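Long-range contacts in Nop domain-containing protein (Archaeoglobus fulgidus, PDB 1NT2), which forms a complex with fibrillarin in the archaeal box C/D sRNP core and probably binds the guide RNA: residues 137-145 against 230-241; 5-16 against 41-50. One frame throughout, in Å; residues are numbered along the deposited sequence.

Contact 1 (137-145 against 230-241); sequences KIAPNMTEL and AAKIDYFRGEID
Asn-141 reaches out of helix 140-145 to bond the chain that follows helix 230-236. Its ND2 donates to the Glu-239 carbonyl O at 3.0 Å, with an N-H...O angle of 154°. That oxygen lies almost in the amide plane of Asn-141, but the donor sits above the carbonyl plane of Glu-239. The same ND2 may also touch OD1 of Asp-234, a bond that is weak and doubtful because that oxygen is poorly placed. Asn-141 and Asp-234 run past each other in opposite directions. The carboxylate of Asp-234 lies beside the first turn of helix 140-145, where its negative charge might be eased by the helix N-terminus.

Beside this polar group the contact is apolar. CB of Pro-140 rests on CG1 of Ile-240 at 3.5 Å, on the more exposed side. Toward the interior, Met-142 bends at its last torsion (chi3 90°) and lays SD against CB of Ala-231, 3.9 Å away. CB of Ala-230 is met by CG of Met-142 at 4.1 Å and by CD1 of Leu-145 at 4.0 Å. With alanines at these positions the axes of the two helical segments come to 7.8 Å, roughly antiparallel at 145°, consistent with the small side chains.

Two interruptions of helical geometry position these groups. Ala-139 leaves helix 110-138 and serves as N-cap residue of the next helix, while Gly-238, with positive phi, turns the chain out of helix 217-236 and carries Glu-239 to Asn-141. Further on, Asp-241 bonds the hydroxyl of Ser-243 and caps the start of helix 243-254, whose Leu-244 packs on Asn-141, Leu-145 and Ala-230. Helix 50-71 touches Ile-138, helix 161-165 meets Met-142 through Leu-164, and helix 21-27 lies against Ile-233.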
loop_
_atom_site.group_PDB
_atom_site.type_symbol
_atom_site.label_atom_id
_atom_site.label_comp_id
_atom_site.label_asym_id
_atom_site.label_seq_id
_atom_site.Cartn_x
_atom_site.Cartn_y
_atom_site.Cartn_z
ATOM N N LYS B 137 -13.606 25.903 -17.700
ATOM C CA LYS B 137 -13.277 27.316 -17.657
ATOM C C LYS B 137 -11.785 27.572 -17.752
ATOM O O LYS B 137 -11.343 28.442 -18.499
ATOM C CB LYS B 137 -13.815 27.922 -16.359
ATOM C CG LYS B 137 -13.506 29.397 -16.165
ATOM C CD LYS B 137 -13.918 29.897 -14.766
ATOM C CE LYS B 137 -15.442 30.052 -14.595
ATOM N NZ LYS B 137 -16.217 28.771 -14.586
ATOM N N ILE B 138 -11.013 26.810 -16.991
ATOM C CA ILE B 138 -9.567 26.971 -16.954
ATOM C C ILE B 138 -8.873 26.145 -18.038
ATOM O O ILE B 138 -7.702 26.358 -18.337
ATOM C CB ILE B 138 -9.029 26.569 -15.549
ATOM C CG1 ILE B 138 -7.612 27.102 -15.338
ATOM C CG2 ILE B 138 -9.030 25.069 -15.402
ATOM C CD1 ILE B 138 -7.538 28.607 -15.055
ATOM N N ALA B 139 -9.605 25.216 -18.642
ATOM C CA ALA B 139 -9.032 24.361 -19.674
ATOM C C ALA B 139 -10.064 23.837 -20.685
ATOM O O ALA B 139 -10.229 22.630 -20.846
ATOM C CB ALA B 139 -8.313 23.194 -19.011
ATOM N N PRO B 140 -10.751 24.741 -21.396
ATOM C CA PRO B 140 -11.755 24.325 -22.376
ATOM C C PRO B 140 -11.164 23.542 -23.542
ATOM O O PRO B 140 -11.461 22.361 -23.715
ATOM C CB PRO B 140 -12.357 25.645 -22.824
ATOM C CG PRO B 140 -11.174 26.543 -22.802
ATOM C CD PRO B 140 -10.519 26.192 -21.479
ATOM N N ASN B 141 -10.329 24.206 -24.334
ATOM C CA ASN B 141 -9.690 23.596 -25.496
ATOM C C ASN B 141 -9.317 22.130 -25.289
ATOM O O ASN B 141 -9.227 21.378 -26.257
ATOM C CB ASN B 141 -8.449 24.404 -25.888
ATOM C CG ASN B 141 -8.781 25.850 -26.237
ATOM O OD1 ASN B 141 -9.470 26.111 -27.218
ATOM N ND2 ASN B 141 -8.294 26.793 -25.431
ATOM N N MET B 142 -9.103 21.731 -24.034
ATOM C CA MET B 142 -8.766 20.344 -23.711
ATOM C C MET B 142 -10.007 19.520 -23.408
ATOM O O MET B 142 -10.246 18.490 -24.039
ATOM C CB MET B 142 -7.844 20.270 -22.501
ATOM C CG MET B 142 -6.383 20.409 -22.811
ATOM S SD MET B 142 -5.425 20.036 -21.344
ATOM C CE MET B 142 -5.188 18.265 -21.567
ATOM N N THR B 143 -10.779 19.968 -22.419
ATOM C CA THR B 143 -12.005 19.282 -22.028
ATOM C C THR B 143 -12.773 18.962 -23.303
ATOM O O THR B 143 -13.353 17.887 -23.446
ATOM C CB THR B 143 -12.886 20.171 -21.096
ATOM O OG1 THR B 143 -12.988 21.489 -21.640
ATOM C CG2 THR B 143 -12.289 20.266 -19.703
ATOM N N GLU B 144 -12.737 19.907 -24.236
ATOM C CA GLU B 144 -13.402 19.790 -25.529
ATOM C C GLU B 144 -13.014 18.530 -26.305
ATOM O O GLU B 144 -13.874 17.792 -26.783
ATOM C CB GLU B 144 -13.064 21.016 -26.375
ATOM C CG GLU B 144 -13.721 21.032 -27.730
ATOM C CD GLU B 144 -15.218 21.173 -27.626
ATOM O OE1 GLU B 144 -15.859 20.285 -27.020
ATOM O OE2 GLU B 144 -15.755 22.176 -28.143
ATOM N N LEU B 145 -11.711 18.300 -26.428
ATOM C CA LEU B 145 -11.180 17.153 -27.168
ATOM C C LEU B 145 -11.331 15.766 -26.520
ATOM O O LEU B 145 -11.732 14.797 -27.180
ATOM C CB LEU B 145 -9.690 17.367 -27.472
ATOM C CG LEU B 145 -9.218 18.676 -28.092
ATOM C CD1 LEU B 145 -7.857 18.433 -28.723
ATOM C CD2 LEU B 145 -10.208 19.156 -29.129
ATOM N N ALA B 230 -3.901 22.188 -27.607
ATOM C CA ALA B 230 -5.089 22.615 -26.872
ATOM C C ALA B 230 -4.639 23.091 -25.493
ATOM O O ALA B 230 -5.036 24.152 -25.014
ATOM C CB ALA B 230 -6.045 21.448 -26.728
ATOM N N ALA B 231 -3.792 22.282 -24.869
ATOM C CA ALA B 231 -3.252 22.580 -23.551
ATOM C C ALA B 231 -2.567 23.943 -23.508
ATOM O O ALA B 231 -2.728 24.693 -22.546
ATOM C CB ALA B 231 -2.266 21.489 -23.145
ATOM N N LYS B 232 -1.797 24.259 -24.548
ATOM C CA LYS B 232 -1.089 25.537 -24.599
ATOM C C LYS B 232 -2.051 26.688 -24.822
ATOM O O LYS B 232 -1.969 27.736 -24.174
ATOM C CB LYS B 232 -0.059 25.539 -25.717
ATOM C CG LYS B 232 0.726 26.824 -25.793
ATOM C CD LYS B 232 1.485 26.931 -27.105
ATOM C CE LYS B 232 2.561 25.851 -27.257
ATOM N NZ LYS B 232 3.319 26.040 -28.526
ATOM N N ILE B 233 -2.971 26.487 -25.750
ATOM C CA ILE B 233 -3.935 27.519 -26.047
ATOM C C ILE B 233 -4.841 27.792 -24.849
ATOM O O ILE B 233 -5.250 28.923 -24.637
ATOM C CB ILE B 233 -4.747 27.141 -27.289
ATOM C CG1 ILE B 233 -3.768 26.830 -28.429
ATOM C CG2 ILE B 233 -5.693 28.280 -27.668
ATOM C CD1 ILE B 233 -4.407 26.508 -29.735
ATOM N N ASP B 234 -5.145 26.767 -24.059
ATOM C CA ASP B 234 -5.980 26.949 -22.873
ATOM C C ASP B 234 -5.269 27.852 -21.864
ATOM O O ASP B 234 -5.824 28.839 -21.362
ATOM C CB ASP B 234 -6.235 25.608 -22.188
ATOM C CG ASP B 234 -7.270 24.781 -22.892
ATOM O OD1 ASP B 234 -8.377 25.307 -23.123
ATOM O OD2 ASP B 234 -6.985 23.604 -23.202
ATOM N N TYR B 235 -4.027 27.476 -21.580
ATOM C CA TYR B 235 -3.154 28.141 -20.622
ATOM C C TYR B 235 -2.732 29.580 -20.964
ATOM O O TYR B 235 -2.484 30.381 -20.066
ATOM C CB TYR B 235 -1.922 27.242 -20.425
ATOM C CG TYR B 235 -0.962 27.650 -19.333
ATOM C CD1 TYR B 235 0.411 27.678 -19.574
ATOM C CD2 TYR B 235 -1.415 28.004 -18.067
ATOM C CE1 TYR B 235 1.313 28.054 -18.588
ATOM C CE2 TYR B 235 -0.521 28.380 -17.067
ATOM C CZ TYR B 235 0.845 28.407 -17.337
ATOM O OH TYR B 235 1.746 28.813 -16.378
ATOM N N PHE B 236 -2.663 29.919 -22.249
ATOM C CA PHE B 236 -2.238 31.261 -22.645
ATOM C C PHE B 236 -3.329 32.141 -23.245
ATOM O O PHE B 236 -3.209 33.375 -23.257
ATOM C CB PHE B 236 -1.087 31.152 -23.635
ATOM C CG PHE B 236 0.136 30.518 -23.059
ATOM C CD1 PHE B 236 0.841 31.147 -22.045
ATOM C CD2 PHE B 236 0.575 29.282 -23.514
ATOM C CE1 PHE B 236 1.973 30.551 -21.485
ATOM C CE2 PHE B 236 1.702 28.677 -22.965
ATOM C CZ PHE B 236 2.403 29.313 -21.946
ATOM N N ARG B 237 -4.377 31.496 -23.752
ATOM C CA ARG B 237 -5.528 32.170 -24.365
ATOM C C ARG B 237 -6.720 32.116 -23.409
ATOM O O ARG B 237 -7.295 33.145 -23.055
ATOM C CB ARG B 237 -5.916 31.470 -25.679
ATOM C CG ARG B 237 -5.524 32.183 -26.966
ATOM C CD ARG B 237 -6.672 33.023 -27.510
ATOM N NE ARG B 237 -7.033 34.105 -26.602
ATOM C CZ ARG B 237 -7.917 35.052 -26.890
ATOM N NH1 ARG B 237 -8.534 35.050 -28.065
ATOM N NH2 ARG B 237 -8.177 36.007 -26.007
ATOM N N GLY B 238 -7.077 30.901 -22.999
ATOM C CA GLY B 238 -8.198 30.709 -22.103
ATOM C C GLY B 238 -9.474 30.484 -22.888
ATOM O O GLY B 238 -10.444 29.947 -22.363
ATOM N N GLU B 239 -9.467 30.886 -24.156
ATOM C CA GLU B 239 -10.637 30.739 -25.018
ATOM C C GLU B 239 -10.545 29.578 -26.001
ATOM O O GLU B 239 -9.487 29.293 -26.559
ATOM C CB GLU B 239 -10.886 32.031 -25.785
ATOM C CG GLU B 239 -11.000 33.243 -24.889
ATOM C CD GLU B 239 -11.646 34.421 -25.585
ATOM O OE1 GLU B 239 -11.629 35.531 -25.013
ATOM O OE2 GLU B 239 -12.181 34.237 -26.702
ATOM N N ILE B 240 -11.681 28.927 -26.215
ATOM C CA ILE B 240 -11.760 27.783 -27.104
ATOM C C ILE B 240 -11.352 28.139 -28.531
ATOM O O ILE B 240 -11.202 29.310 -28.874
ATOM C CB ILE B 240 -13.189 27.185 -27.095
ATOM C CG1 ILE B 240 -13.715 27.162 -25.652
ATOM C CG2 ILE B 240 -13.175 25.769 -27.665
ATOM C CD1 ILE B 240 -15.120 26.579 -25.467
ATOM N N ASP B 241 -11.155 27.104 -29.342
ATOM C CA ASP B 241 -10.767 27.225 -30.742
ATOM C C ASP B 241 -11.193 25.920 -31.415
ATOM O O ASP B 241 -10.466 24.924 -31.360
ATOM C CB ASP B 241 -9.248 27.402 -30.849
ATOM C CG ASP B 241 -8.721 27.136 -32.255
ATOM O OD1 ASP B 241 -9.222 27.759 -33.213
ATOM O OD2 ASP B 241 -7.799 26.306 -32.403
#

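Contact 2 (5-16 against 41-50); sequences LWFGVYDGKEIK and VGAKALGKDY
Trp-6 and Tyr-50 form an edge-to-face aromatic pair, the six-membered ring of the indole turned edge-on to the phenol with centroids 5.3 Å apart and planes at 72°. CZ2 of Trp-6 stands over the Tyr-50 ring, displaced toward its rim. The pair is completed by a weak hydrogen bond: NE1 of Trp-6 points almost straight at the Tyr-50 OH, 3.2 Å away at 175°. Chi1 of 71° holds Trp-6 CG between the backbone N and the carbonyl carbon and carries the indole across to Tyr-50. Replacing the indole of Trp-6 by the methyl of an alanine is likely to leave the Tyr-50 hydroxyl without its N-H donor and open a gap beside Leu-46.

Phe-7 supplies a second ring: its CE1 lies near the Tyr-50 ring plane, at the edge, 4.1 Å from CE2 of Tyr-50. CZ of Phe-7 lies against CA of Gly-42, where a side chain would run into both Phe-7 and Tyr-50.

Trp-6 and Phe-7 are the two central residues of the turn in a beta-hairpin, closed by backbone bonds between Leu-5 and Gly-8, the one from Gly-8 N weak, and joining strands 3-4 and 9-10. The hairpin packs on helix 38-43 and the start of helix 50-71, whose Ile-53 and Leu-54 also touch Trp-6. The backbone of Trp-6 bonds to the fibrillarin chain, and Trp-6 also packs on Ile-123 of that subunit.

Aliphatic contacts flank the rings. CH2 of Trp-6 meets CD1 of Leu-46, arriving from the opposite direction, while CG1 of Val-41 touches CD1 of Tyr-10 at 3.4 Å and CD1 of Leu-5 at 4.1 Å.

Charged groups lie at the margin: the folded chain of Lys-16 brings NZ to CB of Ala-45, and within 5-16 NZ of Lys-16 makes a long salt bridge of 3.7 Å to OE2 of Glu-14.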
loop_
_atom_site.group_PDB
_atom_site.type_symbol
_atom_site.label_atom_id
_atom_site.label_comp_id
_atom_site.label_asym_id
_atom_site.label_seq_id
_atom_site.Cartn_x
_atom_site.Cartn_y
_atom_site.Cartn_z
ATOM N N LEU B 5 2.925 30.091 -39.143
ATOM C CA LEU B 5 3.653 31.230 -38.611
ATOM C C LEU B 5 2.719 31.974 -37.664
ATOM O O LEU B 5 1.506 31.788 -37.722
ATOM C CB LEU B 5 4.106 32.132 -39.752
ATOM C CG LEU B 5 4.698 31.383 -40.953
ATOM C CD1 LEU B 5 5.366 32.398 -41.874
ATOM C CD2 LEU B 5 5.696 30.315 -40.504
ATOM N N TRP B 6 3.273 32.816 -36.799
ATOM C CA TRP B 6 2.463 33.538 -35.821
ATOM C C TRP B 6 1.334 34.422 -36.342
ATOM O O TRP B 6 0.426 34.761 -35.581
ATOM C CB TRP B 6 3.351 34.368 -34.890
ATOM C CG TRP B 6 4.004 35.580 -35.505
ATOM C CD1 TRP B 6 5.223 35.636 -36.126
ATOM C CD2 TRP B 6 3.497 36.920 -35.495
ATOM N NE1 TRP B 6 5.509 36.928 -36.493
ATOM C CE2 TRP B 6 4.467 37.737 -36.120
ATOM C CE3 TRP B 6 2.321 37.511 -35.015
ATOM C CZ2 TRP B 6 4.295 39.114 -36.278
ATOM C CZ3 TRP B 6 2.151 38.877 -35.170
ATOM C CH2 TRP B 6 3.135 39.665 -35.798
ATOM N N PHE B 7 1.379 34.806 -37.617
ATOM C CA PHE B 7 0.318 35.647 -38.181
ATOM C C PHE B 7 -0.643 34.871 -39.070
ATOM O O PHE B 7 -1.796 35.267 -39.232
ATOM C CB PHE B 7 0.891 36.846 -38.965
ATOM C CG PHE B 7 2.094 36.519 -39.808
ATOM C CD1 PHE B 7 3.383 36.598 -39.271
ATOM C CD2 PHE B 7 1.942 36.113 -41.128
ATOM C CE1 PHE B 7 4.503 36.273 -40.041
ATOM C CE2 PHE B 7 3.051 35.788 -41.905
ATOM C CZ PHE B 7 4.336 35.866 -41.362
ATOM N N GLY B 8 -0.176 33.766 -39.638
ATOM C CA GLY B 8 -1.045 32.979 -40.492
ATOM C C GLY B 8 -0.397 31.746 -41.100
ATOM O O GLY B 8 0.662 31.301 -40.645
ATOM N N VAL B 9 -1.041 31.206 -42.137
ATOM C CA VAL B 9 -0.576 30.011 -42.833
ATOM C C VAL B 9 0.029 30.316 -44.204
ATOM O O VAL B 9 -0.685 30.588 -45.169
ATOM C CB VAL B 9 -1.728 29.021 -43.040
ATOM C CG1 VAL B 9 -1.178 27.676 -43.493
ATOM C CG2 VAL B 9 -2.533 28.884 -41.766
ATOM N N TYR B 10 1.351 30.248 -44.278
ATOM C CA TYR B 10 2.088 30.508 -45.505
ATOM C C TYR B 10 2.332 29.203 -46.284
ATOM O O TYR B 10 2.323 28.105 -45.713
ATOM C CB TYR B 10 3.426 31.186 -45.151
ATOM C CG TYR B 10 4.390 31.362 -46.305
ATOM C CD1 TYR B 10 4.320 32.478 -47.139
ATOM C CD2 TYR B 10 5.342 30.383 -46.595
ATOM C CE1 TYR B 10 5.175 32.607 -48.240
ATOM C CE2 TYR B 10 6.195 30.502 -47.696
ATOM C CZ TYR B 10 6.103 31.613 -48.513
ATOM O OH TYR B 10 6.912 31.700 -49.620
ATOM N N ASP B 11 2.517 29.354 -47.596
ATOM C CA ASP B 11 2.802 28.263 -48.532
ATOM C C ASP B 11 3.494 28.970 -49.693
ATOM O O ASP B 11 4.386 28.425 -50.347
ATOM C CB ASP B 11 1.515 27.615 -49.037
ATOM C CG ASP B 11 0.702 28.548 -49.904
ATOM O OD1 ASP B 11 0.234 29.579 -49.385
ATOM O OD2 ASP B 11 0.538 28.258 -51.109
ATOM N N GLY B 12 3.056 30.208 -49.903
ATOM C CA GLY B 12 3.562 31.084 -50.946
ATOM C C GLY B 12 2.613 32.268 -50.912
ATOM O O GLY B 12 2.865 33.340 -51.468
ATOM N N LYS B 13 1.506 32.052 -50.212
ATOM C CA LYS B 13 0.464 33.048 -50.060
ATOM C C LYS B 13 0.422 33.469 -48.590
ATOM O O LYS B 13 1.457 33.494 -47.924
ATOM C CB LYS B 13 -0.855 32.424 -50.506
ATOM C CG LYS B 13 -0.710 31.687 -51.840
ATOM C CD LYS B 13 -1.822 30.674 -52.098
ATOM C CE LYS B 13 -1.563 29.883 -53.382
ATOM N NZ LYS B 13 -2.582 28.823 -53.637
ATOM N N GLU B 14 -0.763 33.795 -48.083
ATOM C CA GLU B 14 -0.904 34.214 -46.688
ATOM C C GLU B 14 -2.350 34.411 -46.237
ATOM O O GLU B 14 -3.112 35.167 -46.836
ATOM C CB GLU B 14 -0.102 35.501 -46.440
ATOM C CG GLU B 14 -0.207 36.546 -47.560
ATOM C CD GLU B 14 -1.156 37.705 -47.244
ATOM O OE1 GLU B 14 -2.357 37.460 -46.996
ATOM O OE2 GLU B 14 -0.697 38.871 -47.253
ATOM N N ILE B 15 -2.720 33.708 -45.173
ATOM C CA ILE B 15 -4.061 33.797 -44.615
ATOM C C ILE B 15 -3.923 34.094 -43.126
ATOM O O ILE B 15 -3.566 33.217 -42.341
ATOM C CB ILE B 15 -4.849 32.465 -44.810
ATOM C CG1 ILE B 15 -5.282 32.309 -46.274
ATOM C CG2 ILE B 15 -6.078 32.437 -43.903
ATOM C CD1 ILE B 15 -6.405 33.246 -46.712
ATOM N N LYS B 16 -4.196 35.334 -42.744
ATOM C CA LYS B 16 -4.095 35.738 -41.348
ATOM C C LYS B 16 -5.215 35.128 -40.522
ATOM O O LYS B 16 -6.077 34.432 -41.058
ATOM C CB LYS B 16 -4.155 37.261 -41.234
ATOM C CG LYS B 16 -2.981 37.959 -41.877
ATOM C CD LYS B 16 -2.943 37.710 -43.368
ATOM C CE LYS B 16 -1.608 38.123 -43.944
ATOM N NZ LYS B 16 -1.290 39.545 -43.637
ATOM N N VAL B 41 8.749 37.097 -44.569
ATOM C CA VAL B 41 7.438 36.673 -45.035
ATOM C C VAL B 41 6.377 37.464 -44.278
ATOM O O VAL B 41 5.265 37.642 -44.750
ATOM C CB VAL B 41 7.218 35.167 -44.778
ATOM C CG1 VAL B 41 5.803 34.774 -45.164
ATOM C CG2 VAL B 41 8.243 34.353 -45.561
ATOM N N GLY B 42 6.739 37.935 -43.094
ATOM C CA GLY B 42 5.807 38.702 -42.298
ATOM C C GLY B 42 5.844 40.173 -42.641
ATOM O O GLY B 42 4.832 40.863 -42.513
ATOM N N ALA B 43 7.010 40.662 -43.059
ATOM C CA ALA B 43 7.142 42.062 -43.429
ATOM C C ALA B 43 6.262 42.244 -44.650
ATOM O O ALA B 43 5.623 43.286 -44.812
ATOM C CB ALA B 43 8.578 42.389 -43.765
ATOM N N LYS B 44 6.230 41.210 -45.493
ATOM C CA LYS B 44 5.415 41.205 -46.707
ATOM C C LYS B 44 3.944 40.863 -46.418
ATOM O O LYS B 44 3.238 40.343 -47.285
ATOM C CB LYS B 44 5.966 40.197 -47.721
ATOM C CG LYS B 44 7.140 40.683 -48.553
ATOM C CD LYS B 44 6.886 40.485 -50.064
ATOM C CE LYS B 44 6.459 39.052 -50.427
ATOM N NZ LYS B 44 7.410 37.979 -49.987
ATOM N N ALA B 45 3.488 41.150 -45.204
ATOM C CA ALA B 45 2.109 40.874 -44.823
ATOM C C ALA B 45 1.620 42.005 -43.940
ATOM O O ALA B 45 0.579 42.608 -44.198
ATOM C CB ALA B 45 2.030 39.557 -44.078
ATOM N N LEU B 46 2.386 42.277 -42.888
ATOM C CA LEU B 46 2.076 43.350 -41.953
ATOM C C LEU B 46 2.984 44.509 -42.315
ATOM O O LEU B 46 4.077 44.305 -42.852
ATOM C CB LEU B 46 2.365 42.917 -40.522
ATOM C CG LEU B 46 1.879 41.536 -40.084
ATOM C CD1 LEU B 46 2.132 41.400 -38.598
ATOM C CD2 LEU B 46 0.400 41.356 -40.379
ATOM N N GLY B 47 2.535 45.722 -42.018
ATOM C CA GLY B 47 3.334 46.887 -42.346
ATOM C C GLY B 47 4.690 46.858 -41.670
ATOM O O GLY B 47 5.384 45.836 -41.666
ATOM N N LYS B 48 5.081 47.999 -41.116
ATOM C CA LYS B 48 6.343 48.089 -40.402
ATOM C C LYS B 48 6.006 47.697 -38.962
ATOM O O LYS B 48 6.871 47.268 -38.193
ATOM C CB LYS B 48 6.903 49.519 -40.474
ATOM C CG LYS B 48 7.183 50.039 -41.898
ATOM C CD LYS B 48 8.378 49.343 -42.593
ATOM C CE LYS B 48 7.987 48.099 -43.424
ATOM N NZ LYS B 48 7.619 46.881 -42.632
ATOM N N ASP B 49 4.725 47.824 -38.619
ATOM C CA ASP B 49 4.251 47.473 -37.289
ATOM C C ASP B 49 4.597 46.030 -36.948
ATOM O O ASP B 49 4.516 45.635 -35.786
ATOM C CB ASP B 49 2.729 47.627 -37.182
ATOM C CG ASP B 49 2.267 49.057 -37.342
ATOM O OD1 ASP B 49 3.001 49.973 -36.921
ATOM O OD2 ASP B 49 1.157 49.261 -37.871
ATOM N N TYR B 50 4.976 45.250 -37.959
ATOM C CA TYR B 50 5.301 43.845 -37.762
ATOM C C TYR B 50 5.751 43.602 -36.360
ATOM O O TYR B 50 5.103 42.891 -35.594
ATOM C CB TYR B 50 6.406 43.392 -38.691
ATOM C CG TYR B 50 6.819 41.950 -38.473
ATOM C CD1 TYR B 50 7.828 41.612 -37.576
ATOM C CD2 TYR B 50 6.239 40.924 -39.217
ATOM C CE1 TYR B 50 8.254 40.288 -37.442
ATOM C CE2 TYR B 50 6.658 39.601 -39.088
ATOM C CZ TYR B 50 7.665 39.288 -38.210
ATOM O OH TYR B 50 8.100 37.978 -38.139
#

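How the contacts relate
The two contacts lie in series along the chain, contact 2 closing before contact 1 opens, with centres about 25 Å apart and nearest atoms about 10 Å apart. Contact 1 is mostly buried near the centre of the chain and joins helix ends; contact 2, about 29 Å from that centre, is partly buried and sets a hairpin against a short helix and the loop after it. Helix 50-71 borders both. Asparagine, a carboxylate and small residues dominate contact 1, whereas aromatic rings carry contact 2. Fibrillarin lies beside each, against Lys-232 and Phe-236 in contact 1 and against Trp-6 in contact 2.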